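Local atomic coordinates of 49 protein (Murid herpesvirus 4, PDB entry 6A4V), a protein that probably facilitates gammaherpesvirus replication by interacting with the host's poly(ADP-ribose) polymerase 1. Residues P42-V47 and V244-L249; H49-I54 and L66-V71; V71-C76 and A248-H253. All blocks are in the same frame, centred on the assembly; numbering follows the deposited sequence.

Contact 1: residues P42-V47 and V244-L249; sequences PSLESV and VAFNAL
V47 and F246 form the tight, buried side of this contact. V47 CG2 meets the ring at its edge, near the ring plane, 3.5 Å from F246 CE1. This methyl stands anti to the V47 carbonyl carbon, with CG1 anti to the backbone N (chi1 177°). P42 O also borders the ring edge, 3.5 Å from F246 CE2. P42 CG makes a separate apolar contact, 3.9 Å from F246 CZ. It stands out of the ring plane, on the side away from L44. L72 and L79 of helix 61-85 also pack on F246.

S43 is the N-cap of helix 44-57. S43 OG accepts from S46 N at 3.2 Å, with an N-H...O angle of 159°. S46 OG returns a 2.8 Å bond to S43 O, in the carbonyl plane and on a lone pair. The two bonds tie S43 to S46 at the first turn, which probably steadies L44 and V47 beside the ring.

The looser side belongs to L44, which is exposed to solvent. L44 CD2 lies over one face of F246 in a CH-pi contact, 4.1 Å from the ring centroid and displaced toward the rim. L44 CD2 also touches L249 CD2 at 3.6 Å.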
loop_
_atom_site.group_PDB
_atom_site.type_symbol
_atom_site.label_atom_id
_atom_site.label_comp_id
_atom_site.label_asym_id
_atom_site.label_seq_id
_atom_site.Cartn_x
_atom_site.Cartn_y
_atom_site.Cartn_z
ATOM N N PRO B 42 -13.556 0.126 7.417
ATOM C CA PRO B 42 -14.134 0.374 8.737
ATOM C C PRO B 42 -15.601 0.780 8.664
ATOM O O PRO B 42 -16.108 1.189 7.568
ATOM C CB PRO B 42 -13.235 1.554 9.161
ATOM C CG PRO B 42 -13.088 2.356 7.909
ATOM C CD PRO B 42 -12.986 1.344 6.799
ATOM N N SER B 43 -16.288 0.727 9.804
ATOM C CA SER B 43 -17.671 1.231 9.915
ATOM C C SER B 43 -17.658 2.757 10.059
ATOM O O SER B 43 -16.806 3.287 10.811
ATOM C CB SER B 43 -18.330 0.636 11.150
ATOM O OG SER B 43 -17.437 0.796 12.265
ATOM N N LEU B 44 -18.623 3.461 9.463
ATOM C CA LEU B 44 -18.840 4.918 9.806
ATOM C C LEU B 44 -18.925 5.074 11.329
ATOM O O LEU B 44 -18.419 6.047 11.902
ATOM C CB LEU B 44 -20.102 5.489 9.157
ATOM C CG LEU B 44 -20.014 5.755 7.654
ATOM C CD1 LEU B 44 -21.399 5.890 7.033
ATOM C CD2 LEU B 44 -19.181 6.987 7.348
ATOM N N GLU B 45 -19.564 4.099 11.970
ATOM C CA GLU B 45 -19.868 4.158 13.377
ATOM C C GLU B 45 -18.567 4.357 14.161
ATOM O O GLU B 45 -18.453 5.298 14.946
ATOM C CB GLU B 45 -20.654 2.909 13.792
ATOM C CG GLU B 45 -22.020 2.774 13.101
ATOM C CD GLU B 45 -23.119 3.796 13.421
ATOM O OE1 GLU B 45 -22.849 5.022 13.400
ATOM O OE2 GLU B 45 -24.271 3.362 13.668
ATOM N N SER B 46 -17.578 3.499 13.912
ATOM C CA SER B 46 -16.248 3.651 14.540
ATOM C C SER B 46 -15.638 5.038 14.263
ATOM O O SER B 46 -14.981 5.597 15.117
ATOM C CB SER B 46 -15.307 2.552 14.100
ATOM O OG SER B 46 -14.908 2.711 12.730
ATOM N N VAL B 47 -15.769 5.552 13.038
ATOM C CA VAL B 47 -15.058 6.786 12.638
ATOM C C VAL B 47 -15.729 7.977 13.333
ATOM O O VAL B 47 -15.104 8.927 13.804
ATOM C CB VAL B 47 -15.068 6.970 11.107
ATOM C CG1 VAL B 47 -14.406 8.270 10.699
ATOM C CG2 VAL B 47 -14.444 5.786 10.377
ATOM N N VAL B 244 -17.197 5.461 -1.437
ATOM C CA VAL B 244 -17.998 6.665 -1.799
ATOM C C VAL B 244 -18.360 7.491 -0.560
ATOM O O VAL B 244 -18.148 8.704 -0.536
ATOM C CB VAL B 244 -19.233 6.278 -2.618
ATOM C CG1 VAL B 244 -20.118 7.465 -2.771
ATOM C CG2 VAL B 244 -18.807 5.716 -3.983
ATOM N N ALA B 245 -18.958 6.858 0.457
ATOM C CA ALA B 245 -19.316 7.581 1.692
ATOM C C ALA B 245 -18.080 8.270 2.220
ATOM O O ALA B 245 -18.079 9.457 2.537
ATOM C CB ALA B 245 -19.854 6.652 2.764
ATOM N N PHE B 246 -16.991 7.519 2.347
ATOM C CA PHE B 246 -15.851 8.110 3.055
ATOM C C PHE B 246 -15.203 9.232 2.215
ATOM O O PHE B 246 -14.676 10.265 2.772
ATOM C CB PHE B 246 -14.913 6.992 3.460
ATOM C CG PHE B 246 -15.284 6.291 4.734
ATOM C CD1 PHE B 246 -15.151 6.945 5.944
ATOM C CD2 PHE B 246 -15.622 4.952 4.721
ATOM C CE1 PHE B 246 -15.462 6.304 7.121
ATOM C CE2 PHE B 246 -15.918 4.299 5.897
ATOM C CZ PHE B 246 -15.828 4.971 7.099
ATOM N N ASN B 247 -15.294 9.093 0.883
ATOM C CA ASN B 247 -14.818 10.139 -0.048
ATOM C C ASN B 247 -15.661 11.416 0.131
ATOM O O ASN B 247 -15.140 12.521 0.202
ATOM C CB ASN B 247 -14.660 9.651 -1.510
ATOM C CG ASN B 247 -13.350 8.911 -1.760
ATOM O OD1 ASN B 247 -12.302 9.507 -1.930
ATOM N ND2 ASN B 247 -13.370 7.600 -1.660
ATOM N N ALA B 248 -16.977 11.307 0.107
ATOM C CA ALA B 248 -17.934 12.442 0.488
ATOM C C ALA B 248 -17.536 13.075 1.824
ATOM O O ALA B 248 -17.231 14.284 2.008
ATOM C CB ALA B 248 -19.269 11.804 0.612
ATOM N N LEU B 249 -17.383 12.194 2.783
ATOM C CA LEU B 249 -17.201 12.618 4.106
ATOM C C LEU B 249 -15.888 13.378 4.141
ATOM O O LEU B 249 -15.832 14.337 4.804
ATOM C CB LEU B 249 -17.269 11.393 5.008
ATOM C CG LEU B 249 -17.550 11.591 6.496
ATOM C CD1 LEU B 249 -18.809 12.403 6.750
ATOM C CD2 LEU B 249 -17.641 10.222 7.196
#

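Contact 2: residues H49-I54 and L66-V71; sequences HTFCVI and LCKLQV
F51 and K68 carry the main touch between two consecutive helices. Helix 44-57 and helix 61-85 form a helical hairpin with a short connection. The local axes run nearly antiparallel at 154° and approach to 10.0 Å. F51 and K68 have the closest CA pair between the two segments. The contact lies at the surface, with F51 its buried member.

The aliphatic chain of K68 lies across one face of the F51 ring. It starts near the far end of the ring, by CE1 and CZ, with K68 CB 3.7 Å from F51 CE1. It then runs back over the ring toward its root, where K68 CD comes 3.2 Å from F51 CG. This CH-pi contact is very tight. K68 CD is 3.4 Å from the centroid of the F51 ring and 20° off the normal, shifted a little toward the rim. The K68 chain is bent at its second, third and fourth torsions. The bends lay its middle carbons over the ring and carry CE and NZ beyond it. The ring meets the methylene groups; NZ lies past it and makes a long, weak ion pair with D55, which follows the 49-54 segment. F51 also packs on L72 of helix 61-85.

Nearer the connection, I54 makes a second, looser patch. Its two branches take separate partners. CG2 is anti to the backbone N, while CG1 is anti to the carbonyl carbon (chi1 -71°). The CG1 branch turns back, away from the connection, and I54 CD1 reaches toward V71 CG2 at 4.4 Å. C67 also touches Q309 of helix 295-312, so the hairpin is linked there to a later helix. On the other branch, I54 CG2 rests 4.0 Å from C67 CB.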
loop_
_atom_site.group_PDB
_atom_site.type_symbol
_atom_site.label_atom_id
_atom_site.label_comp_id
_atom_site.label_asym_id
_atom_site.label_seq_id
_atom_site.Cartn_x
_atom_site.Cartn_y
_atom_site.Cartn_z
ATOM N N HIS B 49 -17.050 7.661 16.158
ATOM C CA HIS B 49 -16.488 7.609 17.508
ATOM C C HIS B 49 -15.126 8.324 17.533
ATOM O O HIS B 49 -14.945 9.257 18.300
ATOM C CB HIS B 49 -16.421 6.163 18.037
ATOM C CG HIS B 49 -15.860 6.013 19.419
ATOM N ND1 HIS B 49 -14.519 5.702 19.653
ATOM C CD2 HIS B 49 -16.444 6.089 20.638
ATOM C CE1 HIS B 49 -14.305 5.600 20.953
ATOM N NE2 HIS B 49 -15.474 5.835 21.581
ATOM N N THR B 50 -14.170 7.918 16.685
ATOM C CA THR B 50 -12.885 8.607 16.683
ATOM C C THR B 50 -13.093 10.132 16.610
ATOM O O THR B 50 -12.241 10.888 17.099
ATOM C CB THR B 50 -11.958 8.166 15.543
ATOM O OG1 THR B 50 -11.847 6.744 15.464
ATOM C CG2 THR B 50 -10.563 8.732 15.704
ATOM N N PHE B 51 -14.196 10.595 15.992
ATOM C CA PHE B 51 -14.347 12.032 15.685
ATOM C C PHE B 51 -14.669 12.787 16.966
ATOM O O PHE B 51 -13.988 13.755 17.286
ATOM C CB PHE B 51 -15.435 12.291 14.641
ATOM C CG PHE B 51 -14.964 12.180 13.215
ATOM C CD1 PHE B 51 -13.645 11.857 12.920
ATOM C CD2 PHE B 51 -15.854 12.340 12.165
ATOM C CE1 PHE B 51 -13.217 11.760 11.607
ATOM C CE2 PHE B 51 -15.430 12.189 10.847
ATOM C CZ PHE B 51 -14.108 11.907 10.573
ATOM N N CYS B 52 -15.709 12.294 17.642
ATOM C CA CYS B 52 -16.161 12.725 18.940
ATOM C C CYS B 52 -15.010 12.677 19.953
ATOM O O CYS B 52 -14.936 13.548 20.804
ATOM C CB CYS B 52 -17.349 11.880 19.393
ATOM S SG CYS B 52 -18.828 12.138 18.364
ATOM N N VAL B 53 -14.129 11.677 19.848
ATOM C CA VAL B 53 -12.930 11.620 20.684
ATOM C C VAL B 53 -12.108 12.877 20.384
ATOM O O VAL B 53 -11.889 13.694 21.269
ATOM C CB VAL B 53 -12.119 10.324 20.460
ATOM C CG1 VAL B 53 -10.716 10.375 21.056
ATOM C CG2 VAL B 53 -12.867 9.105 20.984
ATOM N N ILE B 54 -11.712 13.022 19.113
ATOM C CA ILE B 54 -10.948 14.159 18.603
ATOM C C ILE B 54 -11.590 15.481 19.059
ATOM O O ILE B 54 -10.902 16.384 19.513
ATOM C CB ILE B 54 -10.853 14.100 17.060
ATOM C CG1 ILE B 54 -9.929 12.983 16.564
ATOM C CG2 ILE B 54 -10.427 15.450 16.498
ATOM C CD1 ILE B 54 -10.202 12.539 15.133
ATOM N N LEU B 66 -8.598 19.096 11.100
ATOM C CA LEU B 66 -7.471 18.616 10.419
ATOM C C LEU B 66 -7.165 17.171 10.808
ATOM O O LEU B 66 -6.931 16.365 9.910
ATOM C CB LEU B 66 -6.285 19.514 10.710
ATOM C CG LEU B 66 -6.336 20.790 9.902
ATOM C CD1 LEU B 66 -5.207 21.692 10.361
ATOM C CD2 LEU B 66 -6.221 20.461 8.419
ATOM N N CYS B 67 -7.190 16.863 12.112
ATOM C CA CYS B 67 -7.059 15.465 12.544
ATOM C C CYS B 67 -8.099 14.652 11.751
ATOM O O CYS B 67 -7.790 13.672 11.176
ATOM C CB CYS B 67 -7.243 15.351 14.059
ATOM S SG CYS B 67 -6.042 16.322 15.027
ATOM N N LYS B 68 -9.340 15.144 11.689
ATOM C CA LYS B 68 -10.435 14.377 11.172
ATOM C C LYS B 68 -10.125 14.051 9.717
ATOM O O LYS B 68 -10.328 12.901 9.288
ATOM C CB LYS B 68 -11.767 15.131 11.271
ATOM C CG LYS B 68 -12.252 15.439 12.680
ATOM C CD LYS B 68 -13.762 15.179 12.976
ATOM C CE LYS B 68 -14.376 16.207 13.922
ATOM N NZ LYS B 68 -15.613 16.819 13.359
ATOM N N LEU B 69 -9.527 15.031 9.037
ATOM C CA LEU B 69 -9.170 14.977 7.683
ATOM C C LEU B 69 -8.028 14.007 7.462
ATOM O O LEU B 69 -7.973 13.428 6.392
ATOM C CB LEU B 69 -8.767 16.363 7.179
ATOM C CG LEU B 69 -9.964 17.263 6.854
ATOM C CD1 LEU B 69 -9.517 18.691 6.616
ATOM C CD2 LEU B 69 -10.769 16.704 5.693
ATOM N N GLN B 70 -7.081 13.965 8.398
ATOM C CA GLN B 70 -5.927 13.078 8.296
ATOM C C GLN B 70 -6.393 11.639 8.413
ATOM O O GLN B 70 -6.095 10.814 7.503
ATOM C CB GLN B 70 -4.908 13.414 9.371
ATOM C CG GLN B 70 -4.105 14.632 8.977
ATOM C CD GLN B 70 -3.120 15.044 10.040
ATOM O OE1 GLN B 70 -3.438 15.085 11.233
ATOM N NE2 GLN B 70 -1.912 15.366 9.603
ATOM N N VAL B 71 -7.314 11.404 9.363
ATOM C CA VAL B 71 -7.931 10.119 9.486
ATOM C C VAL B 71 -8.656 9.766 8.196
ATOM O O VAL B 71 -8.594 8.598 7.804
ATOM C CB VAL B 71 -8.967 10.057 10.611
ATOM C CG1 VAL B 71 -9.837 8.833 10.464
ATOM C CG2 VAL B 71 -8.269 10.097 11.965
#

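Contact 3: residues V71-C76 and A248-H253; sequences VLCKIC and ALFKNH
L72 O accepts the backbone N-H of C76 at 2.9 Å, and C76 SG lies 3.3 Å from this same L72 O. Both residues then turn their CB atoms toward F250 on the facing helix. The axes of segments 71-76 and 248-253 run nearly antiparallel, at 148°, and approach to 9.5 Å. This is buried packing within a helical bundle.

L72 is set against the base of F250. L72 CB lies 3.7 Å from F250 CD1, oblique to the ring. L72 CD1 reaches the backbone, 3.6 Å from F250 CA. The same methyl also touches L249 O and approaches the H253 ring. L72 CD1 thus sits among L249, F250 and H253.

The F250 side chain has CG anti to its backbone N (chi1 172°), which sends the ring out to the 71-76 segment. C73 N lies over one face of the ring, offset toward the rim. Two cysteine sulfurs approach obliquely. C73 SG is 5.0 Å from the F250 centroid and C76 SG is 5.3 Å from it. These are sulfur-aromatic contacts, neither squarely over the face nor at the edge. Helix 295-312 covers this region as well: I301 packs on C73 and F250, and F298 packs on C76. The imidazole of H253 is tied by ND1 to E256, one turn further along its own helix.

Across the two segments, the partners are mostly apolar, with L249 O, C73 N and the H253 imidazole among the atoms touched. Cohesion here probably comes from dispersion and burial of apolar surface, with the weakly directional sulfur-ring contacts adding to it.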
loop_
_atom_site.group_PDB
_atom_site.type_symbol
_atom_site.label_atom_id
_atom_site.label_comp_id
_atom_site.label_asym_id
_atom_site.label_seq_id
_atom_site.Cartn_x
_atom_site.Cartn_y
_atom_site.Cartn_z
ATOM N N VAL B 71 -7.314 11.404 9.363
ATOM C CA VAL B 71 -7.931 10.119 9.486
ATOM C C VAL B 71 -8.656 9.766 8.196
ATOM O O VAL B 71 -8.594 8.598 7.804
ATOM C CB VAL B 71 -8.967 10.057 10.611
ATOM C CG1 VAL B 71 -9.837 8.833 10.464
ATOM C CG2 VAL B 71 -8.269 10.097 11.965
ATOM N N LEU B 72 -9.398 10.732 7.614
ATOM C CA LEU B 72 -10.161 10.370 6.436
ATOM C C LEU B 72 -9.250 10.170 5.243
ATOM O O LEU B 72 -9.571 9.373 4.362
ATOM C CB LEU B 72 -11.219 11.408 6.121
ATOM C CG LEU B 72 -12.425 11.363 7.025
ATOM C CD1 LEU B 72 -13.275 12.560 6.762
ATOM C CD2 LEU B 72 -13.216 10.101 6.811
ATOM N N CYS B 73 -8.135 10.919 5.176
ATOM C CA CYS B 73 -7.195 10.706 4.056
ATOM C C CYS B 73 -6.570 9.290 4.032
ATOM O O CYS B 73 -6.413 8.603 2.938
ATOM C CB CYS B 73 -6.050 11.694 4.195
ATOM S SG CYS B 73 -5.254 11.836 2.605
ATOM N N LYS B 74 -6.091 8.827 5.193
ATOM C CA LYS B 74 -5.557 7.466 5.287
ATOM C C LYS B 74 -6.649 6.499 4.843
ATOM O O LYS B 74 -6.451 5.651 3.923
ATOM C CB LYS B 74 -5.096 7.199 6.703
ATOM C CG LYS B 74 -3.706 7.778 6.963
ATOM C CD LYS B 74 -3.583 8.521 8.286
ATOM C CE LYS B 74 -2.260 9.258 8.421
ATOM N NZ LYS B 74 -2.328 10.378 9.391
ATOM N N ILE B 75 -7.812 6.650 5.464
ATOM C CA ILE B 75 -8.850 5.658 5.266
ATOM C C ILE B 75 -9.184 5.589 3.792
ATOM O O ILE B 75 -9.150 4.540 3.201
ATOM C CB ILE B 75 -10.099 5.914 6.105
ATOM C CG1 ILE B 75 -9.810 5.557 7.554
ATOM C CG2 ILE B 75 -11.258 5.087 5.516
ATOM C CD1 ILE B 75 -10.941 5.933 8.521
ATOM N N CYS B 76 -9.433 6.724 3.168
ATOM C CA CYS B 76 -9.787 6.696 1.698
ATOM C C CYS B 76 -8.690 6.056 0.829
ATOM O O CYS B 76 -8.959 5.323 -0.126
ATOM C CB CYS B 76 -10.064 8.123 1.224
ATOM S SG CYS B 76 -11.605 8.804 1.879
ATOM N N ALA B 248 -16.977 11.307 0.107
ATOM C CA ALA B 248 -17.934 12.442 0.488
ATOM C C ALA B 248 -17.536 13.075 1.824
ATOM O O ALA B 248 -17.231 14.284 2.008
ATOM C CB ALA B 248 -19.269 11.804 0.612
ATOM N N LEU B 249 -17.383 12.194 2.783
ATOM C CA LEU B 249 -17.201 12.618 4.106
ATOM C C LEU B 249 -15.888 13.378 4.141
ATOM O O LEU B 249 -15.832 14.337 4.804
ATOM C CB LEU B 249 -17.269 11.393 5.008
ATOM C CG LEU B 249 -17.550 11.591 6.496
ATOM C CD1 LEU B 249 -18.809 12.403 6.750
ATOM C CD2 LEU B 249 -17.641 10.222 7.196
ATOM N N PHE B 250 -14.881 12.989 3.334
ATOM C CA PHE B 250 -13.567 13.691 3.316
ATOM C C PHE B 250 -13.707 15.003 2.536
ATOM O O PHE B 250 -13.220 16.093 2.941
ATOM C CB PHE B 250 -12.516 12.713 2.796
ATOM C CG PHE B 250 -11.152 13.272 2.517
ATOM C CD1 PHE B 250 -10.430 13.883 3.515
ATOM C CD2 PHE B 250 -10.545 13.079 1.278
ATOM C CE1 PHE B 250 -9.210 14.469 3.247
ATOM C CE2 PHE B 250 -9.263 13.557 1.036
ATOM C CZ PHE B 250 -8.617 14.301 2.019
ATOM N N LYS B 251 -14.258 14.912 1.336
ATOM C CA LYS B 251 -14.404 16.182 0.540
ATOM C C LYS B 251 -15.186 17.286 1.296
ATOM O O LYS B 251 -14.912 18.446 1.205
ATOM C CB LYS B 251 -15.187 15.851 -0.724
ATOM C CG LYS B 251 -15.311 16.977 -1.730
ATOM C CD LYS B 251 -16.659 16.947 -2.451
ATOM C CE LYS B 251 -17.096 15.583 -2.944
ATOM N NZ LYS B 251 -18.363 15.729 -3.709
ATOM N N ASN B 252 -16.297 16.910 1.942
ATOM C CA ASN B 252 -17.151 17.845 2.649
ATOM C C ASN B 252 -16.466 18.379 3.921
ATOM O O ASN B 252 -16.719 19.573 4.342
ATOM C CB ASN B 252 -18.521 17.221 2.910
ATOM C CG ASN B 252 -19.306 17.049 1.637
ATOM O OD1 ASN B 252 -19.471 18.023 0.879
ATOM N ND2 ASN B 252 -19.887 15.858 1.435
ATOM N N HIS B 253 -15.590 17.602 4.544
ATOM C CA HIS B 253 -14.942 18.155 5.729
ATOM C C HIS B 253 -13.841 19.071 5.270
ATOM O O HIS B 253 -13.546 19.992 6.011
ATOM C CB HIS B 253 -14.391 17.152 6.716
ATOM C CG HIS B 253 -15.371 16.613 7.695
ATOM N ND1 HIS B 253 -15.706 17.295 8.857
ATOM C CD2 HIS B 253 -15.992 15.408 7.739
ATOM C CE1 HIS B 253 -16.527 16.527 9.550
ATOM N NE2 HIS B 253 -16.752 15.375 8.868
#

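From the N terminus, the chain enters helix 44-57 through the 42-47 segment, whose partner, 244-249, comes almost 200 residues later. Contact 1 therefore closes a long, mostly helical loop. Contact 2 is nested inside that loop. It closes early, between helix 44-57 and the next helix, 61-85. V71 ends contact 2 and begins contact 3, so these two follow in series. Contact 3 then closes a loop of some 170 residues, to 248-253. Contacts 1 and 3 end on the same stretch of helix 238-262 and share A248 and L249. Together the three contacts join helices 44-57, 61-85 and 238-262 pairwise, on one side of the chain's centre.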